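Local structure of Non-sulfated chondroitin lyase E66 (Autographa californica nucleopolyhedrovirus, 3VSN) at residues Leu467-Thr481 with Ser532-Tyr546. The protein cleaves non-sulfated chondroitin as a lyase of the viral envelope, is essential for oral infectivity, and may digest the chondroitin sulfate barrier of the host midgut. Residues are numbered along the deposited sequence; the frame is centred on the assembly and turned at random.
Sequences LNNTNGRVIVLSRDT and SVELVEQIISFQTMY
Residues 472-480 and 533-540 pair as neighbouring antiparallel strands in the middle of a four-stranded sheet, between strands 390-391 and 525-530. The sheet belongs to the beta-rich part of this lyase, away from its catalytic residues. A classic beta bulge shifts the register by one where residues 467-481 turn a corner. There Val536 O accepts from both Val476 N (2.8 Å) and Leu477 N (3.1 Å).

Two salt bridges mark the two halves. Arg479 runs extended from CG to NE and meets Glu534 side-on. Arg479 NE lies 2.8 Å from Glu534 OE1, and that oxygen sits in the guanidinium plane. NH2 reaches the same oxygen less directly. The backbone N of Phe490 and of Glu491 also bind this carboxylate. In Arg473 the bends at chi2 (-101°) and chi3 instead bring the guanidinium edge to Glu537, with the two planes 58° apart. Arg473 NE and NH2 both donate to Glu537 OE2, at 3.0 and 3.1 Å, from one face of the carboxylate. Ile539 CG1 covers a guanidinium face, and Arg527 is a second partner of Glu537.

Beyond the strands, Tyr546 OH accepts from Leu467 N (2.8 Å). Leu467 CD1 packs on Met545 SD at 3.7 Å. Asn469 CA sits over the Phe542 ring, 3.9 Å from its centroid, as a CH-pi contact.

Both glutamates are buried and accept from several donors. This would favour their charged form and fix their rotation on either side of the bulge.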
loop_
_atom_site.group_PDB
_atom_site.type_symbol
_atom_site.label_atom_id
_atom_site.label_comp_id
_atom_site.label_asym_id
_atom_site.label_seq_id
_atom_site.Cartn_x
_atom_site.Cartn_y
_atom_site.Cartn_z
ATOM N N LEU A 467 27.608 7.254 -18.015
ATOM C CA LEU A 467 27.096 5.905 -18.285
ATOM C C LEU A 467 28.095 4.924 -18.902
ATOM O O LEU A 467 27.721 3.798 -19.232
ATOM C CB LEU A 467 25.814 5.965 -19.129
ATOM C CG LEU A 467 24.614 6.676 -18.499
ATOM C CD1 LEU A 467 23.454 6.716 -19.481
ATOM C CD2 LEU A 467 24.199 6.023 -17.186
ATOM N N ASN A 468 29.356 5.339 -19.046
ATOM C CA ASN A 468 30.394 4.467 -19.613
ATOM C C ASN A 468 29.945 3.859 -20.953
ATOM O O ASN A 468 30.008 2.642 -21.158
ATOM C CB ASN A 468 30.786 3.374 -18.602
ATOM C CG ASN A 468 32.017 2.586 -19.023
ATOM O OD1 ASN A 468 32.888 3.094 -19.727
ATOM N ND2 ASN A 468 32.089 1.333 -18.594
ATOM N N ASN A 469 29.463 4.730 -21.841
ATOM C CA ASN A 469 28.992 4.364 -23.186
ATOM C C ASN A 469 27.960 3.232 -23.224
ATOM O O ASN A 469 27.925 2.439 -24.165
ATOM C CB ASN A 469 30.177 4.069 -24.120
ATOM C CG ASN A 469 31.188 5.200 -24.155
ATOM O OD1 ASN A 469 32.363 5.002 -23.840
ATOM N ND2 ASN A 469 30.735 6.398 -24.517
ATOM N N THR A 470 27.120 3.174 -22.196
ATOM C CA THR A 470 26.048 2.190 -22.120
ATOM C C THR A 470 24.710 2.895 -22.312
ATOM O O THR A 470 24.408 3.864 -21.611
ATOM C CB THR A 470 26.055 1.463 -20.758
ATOM O OG1 THR A 470 27.372 0.966 -20.489
ATOM C CG2 THR A 470 25.059 0.294 -20.750
ATOM N N ASN A 471 23.917 2.413 -23.264
ATOM C CA ASN A 471 22.577 2.946 -23.482
ATOM C C ASN A 471 21.658 2.619 -22.308
ATOM O O ASN A 471 21.734 1.533 -21.729
ATOM C CB ASN A 471 21.965 2.380 -24.766
ATOM C CG ASN A 471 22.695 2.827 -26.022
ATOM O OD1 ASN A 471 22.873 2.043 -26.954
ATOM N ND2 ASN A 471 23.108 4.083 -26.058
ATOM N N GLY A 472 20.790 3.563 -21.963
ATOM C CA GLY A 472 19.734 3.299 -20.991
ATOM C C GLY A 472 18.595 2.548 -21.656
ATOM O O GLY A 472 18.631 2.284 -22.861
ATOM N N ARG A 473 17.581 2.193 -20.874
ATOM C CA ARG A 473 16.389 1.545 -21.418
ATOM C C ARG A 473 15.200 1.741 -20.503
ATOM O O ARG A 473 15.348 1.845 -19.283
ATOM C CB ARG A 473 16.610 0.048 -21.657
ATOM C CG ARG A 473 17.390 -0.660 -20.560
ATOM C CD ARG A 473 18.836 -0.852 -20.978
ATOM N NE ARG A 473 18.916 -1.785 -22.093
ATOM C CZ ARG A 473 19.908 -1.840 -22.977
ATOM N NH1 ARG A 473 20.936 -1.005 -22.900
ATOM N NH2 ARG A 473 19.863 -2.741 -23.946
ATOM N N VAL A 474 14.019 1.800 -21.108
ATOM C CA VAL A 474 12.783 1.922 -20.359
ATOM C C VAL A 474 12.061 0.591 -20.473
ATOM O O VAL A 474 11.784 0.118 -21.580
ATOM C CB VAL A 474 11.902 3.065 -20.896
ATOM C CG1 VAL A 474 10.615 3.175 -20.089
ATOM C CG2 VAL A 474 12.668 4.384 -20.863
ATOM N N ILE A 475 11.768 -0.014 -19.328
ATOM C CA ILE A 475 11.097 -1.310 -19.303
ATOM C C ILE A 475 9.625 -1.137 -19.665
ATOM O O ILE A 475 8.918 -0.318 -19.069
ATOM C CB ILE A 475 11.256 -2.006 -17.934
ATOM C CG1 ILE A 475 12.744 -2.237 -17.639
ATOM C CG2 ILE A 475 10.480 -3.322 -17.888
ATOM C CD1 ILE A 475 13.032 -2.781 -16.255
ATOM N N VAL A 476 9.182 -1.905 -20.659
ATOM C CA VAL A 476 7.778 -1.917 -21.074
ATOM C C VAL A 476 7.041 -3.092 -20.415
ATOM O O VAL A 476 5.942 -2.926 -19.880
ATOM C CB VAL A 476 7.658 -1.959 -22.618
ATOM C CG1 VAL A 476 6.206 -2.099 -23.058
ATOM C CG2 VAL A 476 8.274 -0.704 -23.230
ATOM N N LEU A 477 7.651 -4.275 -20.464
ATOM C CA LEU A 477 7.111 -5.477 -19.827
ATOM C C LEU A 477 8.248 -6.260 -19.206
ATOM O O LEU A 477 9.338 -6.339 -19.779
ATOM C CB LEU A 477 6.399 -6.382 -20.840
ATOM C CG LEU A 477 4.877 -6.612 -20.848
ATOM C CD1 LEU A 477 4.568 -7.915 -21.577
ATOM C CD2 LEU A 477 4.236 -6.616 -19.465
ATOM N N SER A 478 7.988 -6.847 -18.042
ATOM C CA SER A 478 8.981 -7.652 -17.340
ATOM C C SER A 478 8.347 -8.941 -16.837
ATOM O O SER A 478 7.157 -8.969 -16.519
ATOM C CB SER A 478 9.572 -6.868 -16.167
ATOM O OG SER A 478 8.549 -6.435 -15.287
ATOM N N ARG A 479 9.136 -10.009 -16.774
ATOM C CA ARG A 479 8.662 -11.256 -16.185
ATOM C C ARG A 479 9.743 -11.980 -15.395
ATOM O O ARG A 479 10.912 -12.006 -15.788
ATOM C CB ARG A 479 8.037 -12.184 -17.241
ATOM C CG ARG A 479 9.015 -13.011 -18.062
ATOM C CD ARG A 479 8.296 -13.974 -18.999
ATOM N NE ARG A 479 9.245 -14.684 -19.859
ATOM C CZ ARG A 479 9.714 -15.908 -19.619
ATOM N NH1 ARG A 479 9.315 -16.581 -18.545
ATOM N NH2 ARG A 479 10.578 -16.469 -20.458
ATOM N N ASP A 480 9.321 -12.541 -14.266
ATOM C CA ASP A 480 10.119 -13.452 -13.460
ATOM C C ASP A 480 10.063 -14.796 -14.187
ATOM O O ASP A 480 9.004 -15.424 -14.252
ATOM C CB ASP A 480 9.494 -13.543 -12.059
ATOM C CG ASP A 480 10.235 -14.489 -11.120
ATOM O OD1 ASP A 480 10.866 -15.465 -11.580
ATOM O OD2 ASP A 480 10.155 -14.261 -9.893
ATOM N N THR A 481 11.199 -15.224 -14.736
ATOM C CA THR A 481 11.257 -16.424 -15.583
ATOM C C THR A 481 11.071 -17.734 -14.811
ATOM O O THR A 481 10.919 -18.789 -15.421
ATOM C CB THR A 481 12.574 -16.516 -16.390
ATOM O OG1 THR A 481 13.683 -16.565 -15.488
ATOM C CG2 THR A 481 12.736 -15.318 -17.326
ATOM N N SER A 532 17.045 -14.567 -14.069
ATOM C CA SER A 532 15.723 -14.640 -13.440
ATOM C C SER A 532 14.665 -13.786 -14.142
ATOM O O SER A 532 13.482 -13.858 -13.800
ATOM C CB SER A 532 15.814 -14.199 -11.972
ATOM O OG SER A 532 16.739 -14.987 -11.244
ATOM N N VAL A 533 15.092 -12.976 -15.110
ATOM C CA VAL A 533 14.232 -11.940 -15.689
ATOM C C VAL A 533 14.321 -11.876 -17.219
ATOM O O VAL A 533 15.405 -12.016 -17.791
ATOM C CB VAL A 533 14.579 -10.553 -15.091
ATOM C CG1 VAL A 533 13.751 -9.445 -15.732
ATOM C CG2 VAL A 533 14.370 -10.547 -13.582
ATOM N N GLU A 534 13.171 -11.674 -17.867
ATOM C CA GLU A 534 13.115 -11.314 -19.288
ATOM C C GLU A 534 12.346 -9.994 -19.442
ATOM O O GLU A 534 11.361 -9.753 -18.731
ATOM C CB GLU A 534 12.461 -12.426 -20.122
ATOM C CG GLU A 534 12.685 -12.298 -21.627
ATOM C CD GLU A 534 11.895 -13.307 -22.454
ATOM O OE1 GLU A 534 10.878 -13.851 -21.957
ATOM O OE2 GLU A 534 12.283 -13.546 -23.625
ATOM N N LEU A 535 12.801 -9.149 -20.365
ATOM C CA LEU A 535 12.214 -7.822 -20.560
ATOM C C LEU A 535 11.802 -7.551 -21.996
ATOM O O LEU A 535 12.419 -8.052 -22.937
ATOM C CB LEU A 535 13.211 -6.726 -20.162
ATOM C CG LEU A 535 13.897 -6.718 -18.796
ATOM C CD1 LEU A 535 14.997 -5.665 -18.792
ATOM C CD2 LEU A 535 12.898 -6.457 -17.675
ATOM N N VAL A 536 10.753 -6.748 -22.145
ATOM C CA VAL A 536 10.518 -5.985 -23.367
ATOM C C VAL A 536 10.858 -4.551 -22.975
ATOM O O VAL A 536 10.362 -4.047 -21.962
ATOM C CB VAL A 536 9.057 -6.071 -23.843
ATOM C CG1 VAL A 536 8.837 -5.191 -25.069
ATOM C CG2 VAL A 536 8.674 -7.514 -24.147
ATOM N N GLU A 537 11.714 -3.899 -23.755
ATOM C CA GLU A 537 12.199 -2.570 -23.382
ATOM C C GLU A 537 12.326 -1.638 -24.581
ATOM O O GLU A 537 12.348 -2.086 -25.728
ATOM C CB GLU A 537 13.540 -2.675 -22.633
ATOM C CG GLU A 537 14.685 -3.242 -23.470
ATOM C CD GLU A 537 15.959 -3.512 -22.679
ATOM O OE1 GLU A 537 15.924 -3.507 -21.429
ATOM O OE2 GLU A 537 17.013 -3.736 -23.317
ATOM N N GLN A 538 12.388 -0.340 -24.299
ATOM C CA GLN A 538 12.714 0.660 -25.306
ATOM C C GLN A 538 14.075 1.249 -24.960
ATOM O O GLN A 538 14.233 1.934 -23.939
ATOM C CB GLN A 538 11.631 1.745 -25.381
ATOM C CG GLN A 538 10.348 1.273 -26.063
ATOM C CD GLN A 538 9.295 2.365 -26.208
ATOM O OE1 GLN A 538 9.543 3.532 -25.915
ATOM N NE2 GLN A 538 8.109 1.982 -26.665
ATOM N N ILE A 539 15.061 0.951 -25.803
ATOM C CA ILE A 539 16.434 1.393 -25.577
ATOM C C ILE A 539 16.577 2.871 -25.945
ATOM O O ILE A 539 16.121 3.308 -27.004
ATOM C CB ILE A 539 17.454 0.518 -26.349
ATOM C CG1 ILE A 539 17.375 -0.942 -25.869
ATOM C CG2 ILE A 539 18.872 1.054 -26.167
ATOM C CD1 ILE A 539 18.019 -1.958 -26.797
ATOM N N ILE A 540 17.199 3.633 -25.051
ATOM C CA ILE A 540 17.409 5.066 -25.249
ATOM C C ILE A 540 18.909 5.378 -25.244
ATOM O O ILE A 540 19.651 4.881 -24.392
ATOM C CB ILE A 540 16.651 5.907 -24.191
ATOM C CG1 ILE A 540 16.955 5.402 -22.766
ATOM C CG2 ILE A 540 15.150 5.866 -24.467
ATOM C CD1 ILE A 540 16.428 6.283 -21.647
ATOM N N SER A 541 19.359 6.191 -26.196
ATOM C CA SER A 541 20.796 6.442 -26.354
ATOM C C SER A 541 21.389 7.201 -25.166
ATOM O O SER A 541 20.754 8.109 -24.627
ATOM C CB SER A 541 21.080 7.193 -27.656
ATOM O OG SER A 541 20.631 8.535 -27.577
ATOM N N PHE A 542 22.603 6.828 -24.762
ATOM C CA PHE A 542 23.289 7.569 -23.704
ATOM C C PHE A 542 23.506 9.032 -24.103
ATOM O O PHE A 542 23.467 9.910 -23.246
ATOM C CB PHE A 542 24.591 6.888 -23.234
ATOM C CG PHE A 542 25.652 6.751 -24.299
ATOM C CD1 PHE A 542 26.538 7.796 -24.568
ATOM C CD2 PHE A 542 25.799 5.557 -25.001
ATOM C CE1 PHE A 542 27.527 7.661 -25.541
ATOM C CE2 PHE A 542 26.784 5.418 -25.975
ATOM C CZ PHE A 542 27.648 6.470 -26.244
ATOM N N GLN A 543 23.692 9.289 -25.400
ATOM C CA GLN A 543 23.855 10.666 -25.900
ATOM C C GLN A 543 22.651 11.554 -25.579
ATOM O O GLN A 543 22.818 12.694 -25.135
ATOM C CB GLN A 543 24.131 10.700 -27.410
ATOM C CG GLN A 543 25.480 10.130 -27.831
ATOM C CD GLN A 543 25.421 8.647 -28.143
ATOM O OE1 GLN A 543 24.536 7.930 -27.672
ATOM N NE2 GLN A 543 26.374 8.177 -28.945
ATOM N N THR A 544 21.444 11.036 -25.816
ATOM C CA THR A 544 20.223 11.813 -25.550
ATOM C C THR A 544 19.939 11.919 -24.051
ATOM O O THR A 544 19.377 12.914 -23.592
ATOM C CB THR A 544 18.978 11.269 -26.293
ATOM O OG1 THR A 544 18.769 9.894 -25.951
ATOM C CG2 THR A 544 19.144 11.409 -27.815
ATOM N N MET A 545 20.327 10.897 -23.292
ATOM C CA MET A 545 20.236 10.959 -21.834
ATOM C C MET A 545 21.156 12.042 -21.275
ATOM O O MET A 545 20.796 12.738 -20.328
ATOM C CB MET A 545 20.550 9.604 -21.196
ATOM C CG MET A 545 19.514 8.533 -21.512
ATOM S SD MET A 545 20.059 6.900 -20.994
ATOM C CE MET A 545 19.631 6.933 -19.256
ATOM N N TYR A 546 22.332 12.204 -21.879
ATOM C CA TYR A 546 23.263 13.245 -21.428
ATOM C C TYR A 546 22.722 14.653 -21.656
ATOM O O TYR A 546 23.034 15.566 -20.896
ATOM C CB TYR A 546 24.645 13.096 -22.075
ATOM C CG TYR A 546 25.399 11.852 -21.669
ATOM C CD1 TYR A 546 25.025 11.108 -20.544
ATOM C CD2 TYR A 546 26.510 11.430 -22.397
ATOM C CE1 TYR A 546 25.719 9.967 -20.176
ATOM C CE2 TYR A 546 27.211 10.293 -22.033
ATOM C CZ TYR A 546 26.814 9.569 -20.926
ATOM O OH TYR A 546 27.515 8.442 -20.568
#